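Local coordinates for phage-like element PBSX protein XepA (Bacillus subtilis, PDB 6IA5) that is of unknown function, does not seem to take part in host cell lysis, and assembles as a pentamer, at residues L48-Q59 and R117-G126. Residues are numbered along the deposited sequence; the frame is centred on the assembly and turned at random.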
loop_
_atom_site.group_PDB
_atom_site.type_symbol
_atom_site.label_atom_id
_atom_site.label_comp_id
_atom_site.label_asym_id
_atom_site.label_seq_id
_atom_site.Cartn_x
_atom_site.Cartn_y
_atom_site.Cartn_z
ATOM N N LEU E 48 -11.260 -45.995 -9.426
ATOM C CA LEU E 48 -11.121 -46.590 -8.104
ATOM C C LEU E 48 -12.448 -47.233 -7.695
ATOM O O LEU E 48 -13.512 -46.724 -8.035
ATOM C CB LEU E 48 -10.746 -45.495 -7.097
ATOM C CG LEU E 48 -9.364 -44.852 -7.265
ATOM C CD1 LEU E 48 -9.259 -43.583 -6.424
ATOM C CD2 LEU E 48 -8.248 -45.822 -6.895
ATOM N N LYS E 49 -12.368 -48.322 -6.919
ATOM C CA LYS E 49 -13.553 -48.917 -6.315
ATOM C C LYS E 49 -14.019 -48.001 -5.188
ATOM O O LYS E 49 -13.277 -47.105 -4.775
ATOM C CB LYS E 49 -13.252 -50.327 -5.800
ATOM C CG LYS E 49 -12.752 -51.308 -6.851
ATOM C CD LYS E 49 -11.292 -51.617 -6.738
ATOM C CE LYS E 49 -11.035 -52.804 -5.842
ATOM N NZ LYS E 49 -11.873 -53.943 -6.279
ATOM N N ALA E 50 -15.242 -48.231 -4.693
ATOM C CA ALA E 50 -15.728 -47.501 -3.531
ATOM C C ALA E 50 -14.714 -47.621 -2.403
ATOM O O ALA E 50 -14.237 -48.725 -2.127
ATOM C CB ALA E 50 -17.080 -48.029 -3.103
ATOM N N THR E 51 -14.375 -46.479 -1.780
ATOM C CA THR E 51 -13.496 -46.401 -0.611
ATOM C C THR E 51 -12.019 -46.598 -0.976
ATOM O O THR E 51 -11.180 -46.386 -0.111
ATOM C CB THR E 51 -13.936 -47.488 0.403
ATOM O OG1 THR E 51 -15.100 -47.143 1.157
ATOM C CG2 THR E 51 -12.856 -48.171 1.210
ATOM N N GLU E 52 -11.693 -47.010 -2.212
ATOM C CA GLU E 52 -10.305 -47.273 -2.563
ATOM C C GLU E 52 -9.539 -45.947 -2.714
ATOM O O GLU E 52 -10.093 -44.935 -3.156
ATOM C CB GLU E 52 -10.262 -48.073 -3.869
ATOM C CG GLU E 52 -8.895 -48.645 -4.191
ATOM C CD GLU E 52 -8.754 -49.278 -5.563
ATOM O OE1 GLU E 52 -9.742 -49.268 -6.352
ATOM O OE2 GLU E 52 -7.645 -49.784 -5.845
ATOM N N ALA E 53 -8.251 -45.972 -2.349
ATOM C CA ALA E 53 -7.370 -44.814 -2.411
ATOM C C ALA E 53 -6.318 -45.002 -3.499
ATOM O O ALA E 53 -5.862 -46.117 -3.750
ATOM C CB ALA E 53 -6.705 -44.583 -1.080
ATOM N N TYR E 54 -5.966 -43.892 -4.162
ATOM C CA TYR E 54 -4.733 -43.802 -4.927
ATOM C C TYR E 54 -3.697 -43.051 -4.082
ATOM O O TYR E 54 -4.004 -42.002 -3.527
ATOM C CB TYR E 54 -4.983 -43.085 -6.261
ATOM C CG TYR E 54 -3.695 -42.622 -6.896
ATOM C CD1 TYR E 54 -2.888 -43.503 -7.608
ATOM C CD2 TYR E 54 -3.250 -41.321 -6.711
ATOM C CE1 TYR E 54 -1.681 -43.088 -8.153
ATOM C CE2 TYR E 54 -2.049 -40.888 -7.254
ATOM C CZ TYR E 54 -1.268 -41.772 -7.980
ATOM O OH TYR E 54 -0.070 -41.350 -8.473
ATOM N N SER E 55 -2.476 -43.592 -3.981
ATOM C CA SER E 55 -1.381 -42.953 -3.266
ATOM C C SER E 55 -0.187 -42.826 -4.191
ATOM O O SER E 55 0.368 -43.826 -4.616
ATOM C CB SER E 55 -0.972 -43.738 -2.060
ATOM O OG SER E 55 -1.783 -43.393 -0.967
ATOM N N GLN E 56 0.200 -41.589 -4.496
ATOM C CA GLN E 56 1.386 -41.351 -5.302
ATOM C C GLN E 56 2.595 -41.756 -4.464
ATOM O O GLN E 56 2.593 -41.512 -3.250
ATOM C CB GLN E 56 1.468 -39.844 -5.619
ATOM C CG GLN E 56 2.622 -39.488 -6.530
ATOM C CD GLN E 56 2.711 -37.996 -6.793
ATOM O OE1 GLN E 56 2.277 -37.156 -5.984
ATOM N NE2 GLN E 56 3.286 -37.665 -7.946
ATOM N N LEU E 57 3.636 -42.319 -5.105
ATOM C CA LEU E 57 4.876 -42.533 -4.365
ATOM C C LEU E 57 5.447 -41.183 -3.986
ATOM O O LEU E 57 5.326 -40.238 -4.766
ATOM C CB LEU E 57 5.885 -43.331 -5.198
ATOM C CG LEU E 57 5.507 -44.794 -5.460
ATOM C CD1 LEU E 57 6.621 -45.515 -6.206
ATOM C CD2 LEU E 57 5.187 -45.537 -4.160
ATOM N N GLY E 58 6.089 -41.120 -2.811
ATOM C CA GLY E 58 6.725 -39.898 -2.339
ATOM C C GLY E 58 7.658 -39.315 -3.398
ATOM O O GLY E 58 8.432 -40.044 -4.017
ATOM N N GLN E 59 7.528 -38.007 -3.635
ATOM C CA GLN E 59 8.323 -37.285 -4.620
ATOM C C GLN E 59 9.358 -36.455 -3.868
ATOM O O GLN E 59 9.001 -35.635 -3.032
ATOM C CB GLN E 59 7.408 -36.350 -5.419
ATOM C CG GLN E 59 6.206 -37.036 -6.059
ATOM C CD GLN E 59 6.629 -37.882 -7.230
ATOM O OE1 GLN E 59 7.031 -37.372 -8.275
ATOM N NE2 GLN E 59 6.521 -39.193 -7.081
ATOM N N ARG E 117 10.774 -32.718 2.903
ATOM C CA ARG E 117 11.563 -33.180 1.778
ATOM C C ARG E 117 10.706 -33.800 0.662
ATOM O O ARG E 117 11.024 -33.634 -0.514
ATOM C CB ARG E 117 12.673 -34.108 2.264
ATOM C CG ARG E 117 13.531 -34.623 1.122
ATOM C CD ARG E 117 14.780 -35.294 1.643
ATOM N NE ARG E 117 15.414 -35.868 0.474
ATOM C CZ ARG E 117 16.570 -36.519 0.490
ATOM N NH1 ARG E 117 17.200 -36.733 1.628
ATOM N NH2 ARG E 117 17.086 -36.968 -0.638
ATOM N N TYR E 118 9.640 -34.525 1.021
ATOM C CA TYR E 118 8.872 -35.325 0.075
ATOM C C TYR E 118 7.427 -34.844 0.060
ATOM O O TYR E 118 6.896 -34.464 1.108
ATOM C CB TYR E 118 8.871 -36.807 0.487
ATOM C CG TYR E 118 10.248 -37.411 0.581
ATOM C CD1 TYR E 118 10.862 -37.954 -0.539
ATOM C CD2 TYR E 118 10.953 -37.406 1.777
ATOM C CE1 TYR E 118 12.138 -38.494 -0.471
ATOM C CE2 TYR E 118 12.228 -37.938 1.863
ATOM C CZ TYR E 118 12.810 -38.493 0.735
ATOM O OH TYR E 118 14.062 -39.021 0.795
ATOM N N TYR E 119 6.808 -34.888 -1.127
ATOM C CA TYR E 119 5.396 -34.558 -1.279
ATOM C C TYR E 119 4.704 -35.717 -1.995
ATOM O O TYR E 119 5.368 -36.502 -2.680
ATOM C CB TYR E 119 5.205 -33.224 -2.027
ATOM C CG TYR E 119 5.796 -33.169 -3.414
ATOM C CD1 TYR E 119 7.139 -32.855 -3.606
ATOM C CD2 TYR E 119 5.027 -33.445 -4.541
ATOM C CE1 TYR E 119 7.704 -32.824 -4.874
ATOM C CE2 TYR E 119 5.579 -33.396 -5.818
ATOM C CZ TYR E 119 6.919 -33.085 -5.984
ATOM O OH TYR E 119 7.464 -33.080 -7.237
ATOM N N ARG E 120 3.367 -35.796 -1.851
ATOM C CA ARG E 120 2.587 -36.731 -2.641
ATOM C C ARG E 120 1.136 -36.273 -2.658
ATOM O O ARG E 120 0.708 -35.500 -1.790
ATOM C CB ARG E 120 2.641 -38.143 -2.018
ATOM C CG ARG E 120 1.746 -38.294 -0.794
ATOM C CD ARG E 120 1.779 -39.722 -0.251
ATOM N NE ARG E 120 0.920 -39.832 0.919
ATOM C CZ ARG E 120 0.846 -40.917 1.694
ATOM N NH1 ARG E 120 1.545 -41.992 1.386
ATOM N NH2 ARG E 120 0.092 -40.915 2.781
ATOM N N PHE E 121 0.407 -36.755 -3.670
ATOM C CA PHE E 121 -1.039 -36.706 -3.677
ATOM C C PHE E 121 -1.553 -38.067 -3.214
ATOM O O PHE E 121 -0.996 -39.105 -3.572
ATOM C CB PHE E 121 -1.564 -36.432 -5.091
ATOM C CG PHE E 121 -1.398 -35.008 -5.575
ATOM C CD1 PHE E 121 -0.718 -34.061 -4.813
ATOM C CD2 PHE E 121 -1.919 -34.624 -6.801
ATOM C CE1 PHE E 121 -0.559 -32.754 -5.276
ATOM C CE2 PHE E 121 -1.746 -33.323 -7.265
ATOM C CZ PHE E 121 -1.068 -32.395 -6.509
ATOM N N ARG E 122 -2.629 -38.025 -2.426
ATOM C CA ARG E 122 -3.373 -39.215 -2.050
ATOM C C ARG E 122 -4.847 -38.892 -2.268
ATOM O O ARG E 122 -5.361 -37.916 -1.724
ATOM C CB ARG E 122 -3.039 -39.620 -0.604
ATOM C CG ARG E 122 -3.761 -40.869 -0.108
ATOM C CD ARG E 122 -3.297 -41.319 1.279
ATOM N NE ARG E 122 -3.511 -40.302 2.304
ATOM C CZ ARG E 122 -4.656 -40.071 2.951
ATOM N NH1 ARG E 122 -5.711 -40.849 2.762
ATOM N NH2 ARG E 122 -4.763 -39.040 3.772
ATOM N N TYR E 123 -5.514 -39.699 -3.096
ATOM C CA TYR E 123 -6.910 -39.476 -3.420
ATOM C C TYR E 123 -7.734 -40.648 -2.876
ATOM O O TYR E 123 -7.455 -41.790 -3.226
ATOM C CB TYR E 123 -7.090 -39.389 -4.936
ATOM C CG TYR E 123 -8.494 -39.007 -5.325
ATOM C CD1 TYR E 123 -9.513 -39.952 -5.365
ATOM C CD2 TYR E 123 -8.812 -37.689 -5.612
ATOM C CE1 TYR E 123 -10.812 -39.592 -5.694
ATOM C CE2 TYR E 123 -10.108 -37.309 -5.937
ATOM C CZ TYR E 123 -11.110 -38.270 -5.979
ATOM O OH TYR E 123 -12.396 -37.915 -6.288
ATOM N N VAL E 124 -8.739 -40.353 -2.040
ATOM C CA VAL E 124 -9.605 -41.390 -1.487
ATOM C C VAL E 124 -10.985 -41.285 -2.132
ATOM O O VAL E 124 -11.673 -40.277 -1.959
ATOM C CB VAL E 124 -9.704 -41.308 0.049
ATOM C CG1 VAL E 124 -10.610 -42.400 0.622
ATOM C CG2 VAL E 124 -8.329 -41.342 0.716
ATOM N N ASN E 125 -11.386 -42.331 -2.871
ATOM C CA ASN E 125 -12.704 -42.362 -3.506
ATOM C C ASN E 125 -13.781 -42.526 -2.429
ATOM O O ASN E 125 -13.526 -43.167 -1.408
ATOM C CB ASN E 125 -12.800 -43.479 -4.551
ATOM C CG ASN E 125 -14.097 -43.468 -5.331
ATOM O OD1 ASN E 125 -14.679 -42.412 -5.564
ATOM N ND2 ASN E 125 -14.556 -44.643 -5.739
ATOM N N GLY E 126 -14.957 -41.927 -2.649
ATOM C CA GLY E 126 -16.071 -42.039 -1.718
ATOM C C GLY E 126 -16.782 -43.396 -1.857
ATOM O O GLY E 126 -16.201 -44.360 -2.366
HETATM O O HOH W 1 3.330 -42.861 -0.919
HETATM O O HOH W 2 6.679 -34.686 -9.106
#
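Strand 53-60, outermost within the chain in a four-stranded antiparallel sheet, pairs with strand 118-125 in two ladders, and the step between them shows how a side chain can stand in for backbone. Tyr54 and Tyr123 exchange N-H...O bonds in the first ladder, Gln59 and Tyr119 in the second. Between them Gln56 N donates to Phe121 O at 2.9 Å, but the return bond ends on the side chain: Phe121 N meets a lone pair of Gln56 OE1 at 3.0 Å. With CG anti to the backbone N (chi1 -176°), the amide oxygen reaches Phe121 N in place of a backbone carbonyl; Gln137 also donates to OE1. Gln56 O accepts from a water that in turn accepts from Arg120 NH1 in the guanidinium plane; Arg120 NH2 is salt-bridged to Glu85. Beyond the shift, Gln59 CB lies over one face of the Tyr119 ring, 3.5 Å from its centroid. At the far end Asn125 ND2, also bonded to Leu128 O, approaches Lys49 O at 2.9 Å, opposite Glu52 N, so this oxygen of the type II turn 49-52 is gripped from both faces. Tyr54, Tyr119 and Phe121 pack against strand 133-140 of the facing sheet, as in an antiparallel beta sandwich whose outer strand breaks register.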